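Local coordinates for divalent-cation tolerance protein CutA (Pyrococcus horikoshii, PDB 1UKU) that binds copper and takes part in resistance toward heavy metals, a copper ion between two of its trimers probably leading to further oligomerization, at residues 39-43 with 44-48; 9-12 with 13-17; 66-69 with 70-74. All coordinates share one frame; numbering follows the deposited sequence.

Contact 1 of 3, residues 39-43 with 44-48. With CU (copper (II) ion), chain B.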
# COMPACT_ATOMS: atom_id res chain seq x y z
N TYR A 39 16.99 -4.95 3.48
CA TYR A 39 17.73 -3.91 2.78
C TYR A 39 19.22 -4.14 3.01
O TYR A 39 19.60 -5.05 3.73
CB TYR A 39 17.29 -2.52 3.23
CG TYR A 39 17.37 -2.34 4.72
CD1 TYR A 39 16.29 -2.62 5.52
CD2 TYR A 39 18.55 -1.92 5.33
CE1 TYR A 39 16.36 -2.49 6.88
CE2 TYR A 39 18.63 -1.77 6.70
CZ TYR A 39 17.53 -2.08 7.46
OH TYR A 39 17.59 -1.94 8.83
N TRP A 40 20.06 -3.35 2.35
CA TRP A 40 21.51 -3.44 2.50
C TRP A 40 22.00 -2.56 3.61
O TRP A 40 21.58 -1.41 3.71
CB TRP A 40 22.25 -2.96 1.25
CG TRP A 40 22.21 -3.90 0.14
CD1 TRP A 40 21.41 -3.83 -0.96
CD2 TRP A 40 23.00 -5.09 0.00
NE1 TRP A 40 21.67 -4.90 -1.78
CE2 TRP A 40 22.62 -5.70 -1.21
CE3 TRP A 40 23.97 -5.71 0.79
CZ2 TRP A 40 23.20 -6.89 -1.67
CZ3 TRP A 40 24.56 -6.90 0.33
CH2 TRP A 40 24.17 -7.48 -0.88
N TRP A 41 22.86 -3.13 4.45
CA TRP A 41 23.67 -2.36 5.39
C TRP A 41 25.09 -2.89 5.34
O TRP A 41 25.32 -4.04 5.64
CB TRP A 41 23.10 -2.51 6.79
CG TRP A 41 23.93 -1.86 7.82
CD1 TRP A 41 24.12 -0.53 8.00
CD2 TRP A 41 24.70 -2.52 8.82
NE1 TRP A 41 24.97 -0.31 9.06
CE2 TRP A 41 25.34 -1.52 9.58
CE3 TRP A 41 24.92 -3.86 9.16
CZ2 TRP A 41 26.19 -1.82 10.66
CZ3 TRP A 41 25.76 -4.16 10.23
CH2 TRP A 41 26.38 -3.14 10.96
N GLU A 42 26.02 -2.05 4.89
CA GLU A 42 27.46 -2.34 4.93
C GLU A 42 27.80 -3.71 4.33
O GLU A 42 28.45 -4.55 4.94
CB GLU A 42 27.97 -2.18 6.36
CG GLU A 42 27.86 -0.76 6.88
CD GLU A 42 28.43 -0.56 8.29
OE1 GLU A 42 28.42 0.60 8.76
OE2 GLU A 42 28.87 -1.54 8.93
N GLY A 43 27.31 -3.95 3.11
CA GLY A 43 27.68 -5.12 2.35
C GLY A 43 26.96 -6.39 2.76
O GLY A 43 27.31 -7.48 2.32
N LYS A 44 25.95 -6.25 3.64
CA LYS A 44 25.18 -7.38 4.15
C LYS A 44 23.69 -7.11 3.97
O LYS A 44 23.25 -5.97 4.09
CB LYS A 44 25.45 -7.57 5.63
CG LYS A 44 26.89 -8.01 5.99
CD LYS A 44 27.17 -7.79 7.48
CE LYS A 44 27.41 -6.31 7.81
NZ LYS A 44 28.67 -5.79 7.23
N ILE A 45 22.91 -8.16 3.73
CA ILE A 45 21.46 -8.00 3.74
C ILE A 45 21.00 -8.04 5.19
O ILE A 45 21.28 -8.98 5.93
CB ILE A 45 20.77 -9.04 2.85
CG1 ILE A 45 21.15 -8.75 1.40
CG2 ILE A 45 19.25 -8.95 3.03
CD1 ILE A 45 20.72 -9.79 0.38
N GLU A 46 20.34 -6.97 5.58
CA GLU A 46 19.84 -6.75 6.91
C GLU A 46 18.33 -6.91 6.88
O GLU A 46 17.67 -6.55 5.91
CB GLU A 46 20.19 -5.31 7.36
CG GLU A 46 19.62 -4.89 8.72
CD GLU A 46 20.41 -3.76 9.37
OE1 GLU A 46 19.87 -2.64 9.49
OE2 GLU A 46 21.56 -3.98 9.76
N GLU A 47 17.80 -7.47 7.95
CA GLU A 47 16.37 -7.45 8.21
C GLU A 47 16.10 -6.65 9.45
O GLU A 47 16.88 -6.67 10.41
CB GLU A 47 15.84 -8.85 8.38
CG GLU A 47 14.34 -8.95 8.69
CD GLU A 47 13.89 -10.34 9.01
OE1 GLU A 47 14.73 -11.26 9.17
OE2 GLU A 47 12.65 -10.55 9.11
N ASP A 48 14.95 -5.97 9.48
CA ASP A 48 14.46 -5.30 10.67
C ASP A 48 12.94 -5.43 10.72
O ASP A 48 12.28 -5.21 9.69
CB ASP A 48 14.86 -3.83 10.64
CG ASP A 48 14.62 -3.12 11.94
OD1 ASP A 48 14.60 -3.79 13.00
OD2 ASP A 48 14.42 -1.89 12.00
CU CU B . 13.50 -3.63 14.61
O HOH W 1 15.76 -0.40 9.91
O HOH W 2 30.38 -4.04 8.72
O HOH W 3 13.29 -1.84 14.60

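Contact 2 of 3, residues 9-12 with 13-17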
# COMPACT_ATOMS: atom_id res chain seq x y z
N PRO A 9 10.59 1.94 13.62
CA PRO A 9 11.21 0.76 14.23
C PRO A 9 10.32 -0.01 15.20
O PRO A 9 10.58 -1.20 15.37
CB PRO A 9 12.45 1.35 14.89
CG PRO A 9 12.03 2.72 15.22
CD PRO A 9 11.28 3.17 13.98
N ASP A 10 9.29 0.59 15.79
CA ASP A 10 8.23 -0.20 16.44
C ASP A 10 7.04 0.71 16.73
O ASP A 10 6.95 1.84 16.21
CB ASP A 10 8.68 -0.92 17.73
CG ASP A 10 7.80 -2.16 18.08
OD1 ASP A 10 7.89 -3.18 17.37
OD2 ASP A 10 7.02 -2.21 19.09
N TRP A 11 6.14 0.18 17.54
CA TRP A 11 4.84 0.74 17.74
C TRP A 11 4.88 2.00 18.56
O TRP A 11 4.07 2.90 18.33
CB TRP A 11 3.97 -0.30 18.46
CG TRP A 11 3.44 -1.35 17.54
CD1 TRP A 11 3.94 -2.59 17.34
CD2 TRP A 11 2.35 -1.19 16.64
NE1 TRP A 11 3.20 -3.24 16.40
CE2 TRP A 11 2.23 -2.39 15.93
CE3 TRP A 11 1.46 -0.15 16.37
CZ2 TRP A 11 1.23 -2.58 14.96
CZ3 TRP A 11 0.48 -0.34 15.43
CH2 TRP A 11 0.38 -1.52 14.73
N GLU A 12 5.76 2.09 19.56
CA GLU A 12 5.77 3.27 20.42
C GLU A 12 6.14 4.51 19.62
O GLU A 12 5.46 5.51 19.73
CB GLU A 12 6.70 3.10 21.61
CG GLU A 12 6.65 4.24 22.62
CD GLU A 12 5.33 4.36 23.36
OE1 GLU A 12 4.61 3.34 23.58
OE2 GLU A 12 5.00 5.51 23.72
N SER A 13 7.19 4.44 18.82
CA SER A 13 7.56 5.57 17.98
C SER A 13 6.48 5.84 16.93
O SER A 13 6.13 6.98 16.71
CB SER A 13 8.91 5.39 17.30
OG SER A 13 9.00 4.20 16.55
N ALA A 14 5.96 4.81 16.28
CA ALA A 14 4.97 5.01 15.26
C ALA A 14 3.75 5.74 15.86
O ALA A 14 3.25 6.69 15.27
CB ALA A 14 4.56 3.68 14.69
N GLU A 15 3.26 5.27 17.00
CA GLU A 15 2.06 5.86 17.59
C GLU A 15 2.34 7.27 18.10
O GLU A 15 1.51 8.15 17.92
CB GLU A 15 1.55 4.98 18.75
CG GLU A 15 0.85 3.72 18.27
CD GLU A 15 0.10 3.01 19.36
OE1 GLU A 15 -0.11 1.78 19.20
OE2 GLU A 15 -0.34 3.67 20.31
N LYS A 16 3.51 7.51 18.70
CA LYS A 16 3.84 8.83 19.21
C LYS A 16 3.85 9.84 18.07
O LYS A 16 3.26 10.91 18.15
CB LYS A 16 5.22 8.83 19.87
CG LYS A 16 5.62 10.19 20.45
CD LYS A 16 6.92 10.03 21.23
CE LYS A 16 7.68 11.33 21.35
NZ LYS A 16 9.00 11.09 22.01
N VAL A 17 4.52 9.48 16.98
CA VAL A 17 4.66 10.37 15.84
C VAL A 17 3.30 10.61 15.20
O VAL A 17 2.92 11.73 14.96
CB VAL A 17 5.71 9.86 14.85
CG1 VAL A 17 5.73 10.72 13.57
CG2 VAL A 17 7.10 9.88 15.52

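Contact 3 of 3, residues 66-69 with 70-74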
# COMPACT_ATOMS: atom_id res chain seq x y z
N LYS A 66 5.99 16.65 5.47
CA LYS A 66 7.28 16.04 5.25
C LYS A 66 8.31 16.61 6.22
O LYS A 66 9.08 15.85 6.82
CB LYS A 66 7.73 16.28 3.82
CG LYS A 66 9.10 15.66 3.56
CD LYS A 66 9.60 15.89 2.16
CE LYS A 66 10.66 16.92 2.17
NZ LYS A 66 10.47 17.85 1.08
N GLU A 67 8.31 17.92 6.41
CA GLU A 67 9.26 18.52 7.36
C GLU A 67 9.00 18.04 8.77
O GLU A 67 9.95 17.70 9.49
CB GLU A 67 9.19 20.05 7.34
CG GLU A 67 10.08 20.72 8.39
CD GLU A 67 11.58 20.45 8.25
OE1 GLU A 67 12.32 20.52 9.28
OE2 GLU A 67 12.09 20.14 7.16
N ARG A 68 7.74 17.98 9.18
CA ARG A 68 7.44 17.51 10.52
C ARG A 68 7.83 16.04 10.73
O ARG A 68 8.37 15.68 11.78
CB ARG A 68 5.99 17.77 10.90
CG ARG A 68 5.72 19.17 11.34
CD ARG A 68 6.56 19.62 12.56
NE ARG A 68 6.08 19.19 13.87
CZ ARG A 68 6.85 18.86 14.91
NH1 ARG A 68 8.17 18.84 14.81
NH2 ARG A 68 6.30 18.55 16.06
N ILE A 69 7.62 15.20 9.73
CA ILE A 69 8.05 13.83 9.88
C ILE A 69 9.55 13.78 10.01
O ILE A 69 10.05 13.01 10.83
CB ILE A 69 7.54 12.96 8.72
CG1 ILE A 69 6.01 12.83 8.80
CG2 ILE A 69 8.19 11.56 8.77
CD1 ILE A 69 5.40 12.25 7.52
N LYS A 70 10.28 14.57 9.23
CA LYS A 70 11.74 14.57 9.35
C LYS A 70 12.14 14.92 10.78
O LYS A 70 13.04 14.32 11.33
CB LYS A 70 12.38 15.56 8.37
CG LYS A 70 12.35 15.12 6.93
CD LYS A 70 12.60 16.26 5.97
CE LYS A 70 14.02 16.71 5.98
NZ LYS A 70 14.16 17.84 5.02
N GLU A 71 11.45 15.90 11.35
CA GLU A 71 11.74 16.39 12.68
C GLU A 71 11.33 15.43 13.79
O GLU A 71 11.87 15.49 14.91
CB GLU A 71 11.05 17.73 12.91
CG GLU A 71 11.68 18.85 12.12
CD GLU A 71 10.81 20.08 12.09
OE1 GLU A 71 9.74 20.10 12.71
OE2 GLU A 71 11.22 21.06 11.42
N LEU A 72 10.38 14.54 13.52
CA LEU A 72 9.89 13.62 14.55
C LEU A 72 10.43 12.19 14.42
O LEU A 72 10.29 11.38 15.36
CB LEU A 72 8.37 13.57 14.52
CG LEU A 72 7.70 14.87 14.95
CD1 LEU A 72 6.20 14.81 14.65
CD2 LEU A 72 7.91 15.13 16.42
N HIS A 73 11.06 11.88 13.31
CA HIS A 73 11.30 10.47 12.97
C HIS A 73 12.47 9.90 13.74
O HIS A 73 13.51 10.56 13.87
CB HIS A 73 11.58 10.31 11.47
CG HIS A 73 11.14 8.98 10.95
ND1 HIS A 73 11.75 7.80 11.31
CD2 HIS A 73 10.13 8.66 10.12
CE1 HIS A 73 11.10 6.79 10.74
NE2 HIS A 73 10.11 7.29 10.01
N PRO A 74 12.34 8.68 14.25
CA PRO A 74 13.49 8.01 14.88
C PRO A 74 14.64 7.62 13.96
O PRO A 74 15.76 7.39 14.45
CB PRO A 74 12.89 6.76 15.53
CG PRO A 74 11.55 6.58 14.93
CD PRO A 74 11.09 7.91 14.41

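Contact 1 of 3, residues 39-43 with 44-48
Lys-44 curls back over the turn it closes: bends at chi3 (-76°) and chi4 (-68°) bring NZ to the carbonyl oxygen Glu-42 O at 2.6 Å, and its CE lies 3.6 Å from Trp-41 CZ3. One water bridges Lys-44 NZ and Glu-42 OE2, linking the two charged side chains indirectly. In the backbone, Trp-41 N and Lys-44 O bond at 2.9 Å. On the other face, Ile-45 sets CG1 almost squarely over the six-membered ring of Trp-40, 3.9 Å from its centroid, a CH-pi contact; the indole NE1 bonds instead to Leu-22 O of the second subunit. Glu-46 runs alongside Tyr-39, its carboxylate steeply turned against the phenol ring, and Tyr-39 OH donates a very short hydrogen bond of 2.5 Å to Glu-46 OE1. The other oxygen, Glu-46 OE2, comes within 3.4 Å of Trp-41 CE3, placing the carboxylate between the two aromatic side chains. Asp-48 places CB at the edge of the Tyr-39 ring; a water donates to both Tyr-39 OH and Asp-48 OD2, while Asp-48 OD1 binds copper at 2.0 Å. Lys-49 is also part of this metal site, which lies between two trimers. The arrangement is a beta hairpin with a two-residue loop, Glu-42 and Gly-43, in a type I' turn from Trp-41 to Lys-44, carrying a copper ligand on its second strand.

Contact 2 of 3, residues 9-12 with 13-17
Ser-13 turns its hydroxyl back along the chain to Asp-10, with Ser-13 OG donating to Asp-10 O at 3.1 Å. The same carbonyl accepts from Ala-14 N, also at 3.1 Å, and the two donors arrive differently: the amide lies in the carbonyl plane, whereas the hydroxyl sits 45° above it. What brings OG there is chi1 of 55°, which holds it between the backbone N and carbonyl carbon of Ser-13. Pro-9 packs against the same hydroxyl, its CD 3.6 Å from Ser-13 OG. One residue further on, Glu-15 N bonds to Trp-11 O at 2.8 Å, and Glu-15 CG touches that oxygen at 3.3 Å. The extended Glu-15 chain then crosses toward the indole, where OE1 meets Trp-11 CE3 at 3.8 Å with the carboxylate nearly perpendicular to the ring. Lys-16 N to Glu-12 O continues the helical bonding.

Farther out, Trp-11 is positioned by NE1 bonding to Glu-34 on strand 29-41 and by a cation-pi contact with Arg-36 of the third subunit. Ala-14 backs onto Phe-8, Leu-32 and Val-51 of the sheet. Asp-10 occupies the N-cap position, but its side chain makes no capping bond; its backbone carbonyl instead begins the i to i+4 series. This is the N-terminal start of helix 11-23, the connection leaving strand 2-8 in the ferredoxin-like fold of CutA proteins.

Contact 3 of 3, residues 66-69 with 70-74
Arg-68 and Glu-71 form a salt bridge: Arg-68 NH1 donates to Glu-71 OE1 at 2.9 Å, and that oxygen lies close to the guanidinium plane and accepts on its anti lone pair. Bends at chi2 (-59°) and chi3 (-81°) fold the arginine along the helix to make this possible, and Leu-72 lies over one guanidinium face, CG 4.0 Å from Arg-68 NH1. Arg-68 NH2 forms a salt bridge with Glu-24, and NE too is bonded outside the two segments. The other carboxylate oxygen, Glu-71 OE2, stands just 2.5 Å from Glu-67 OE1, so close that one of the two acids probably carries a proton. Glu-67 OE2 also faces Lys-70 NZ in a long salt bridge of 3.8 Å, while Lys-66 NZ pairs with Glu-63.

The backbone is met regularly at first, Lys-70 N bonding to Lys-66 O at 3.0 Å and Glu-71 N to Glu-67 O. At the helix end Leu-72 N divides its hydrogen between Ile-69 O at 3.1 Å and, weakly, Arg-68 O. His-73 then leaves helical geometry; Ile-69 CG2 meets its ring edge at CD2, 3.7 Å away. Its ND1 accepts from Tyr-75 N, NE2 bonds weakly to Thr-7 O and Thr-6 OG1, and the ring stacks on Phe-8. Arg-68, Ile-69 and Leu-72 pack on Leu-21 and Thr-20, so helix 62-72 ends beside helix 11-23, with His-73 reaching toward strand 2-8.

The three contacts follow one another in series, none nested or crossing. From the N terminus, contact 2 comes first, where the chain leaves strand 2-8 and enters helix 11-23. Contact 1 then closes the hairpin between strands 29-41 and 44-57, its centre about 22 Å from that of contact 2. Contact 3 ends helix 62-72 before the chain heads for strand 81-84. Contacts 2 and 3 touch: Pro-9 CD meets Pro-74 CG at 3.5 Å, and Val-17 packs on the Leu-72 carbonyl, joining the start of one helix to the end of the other. Contact 1 stands apart, although the side chain of Pro-9 comes within about 5 Å of its copper ion.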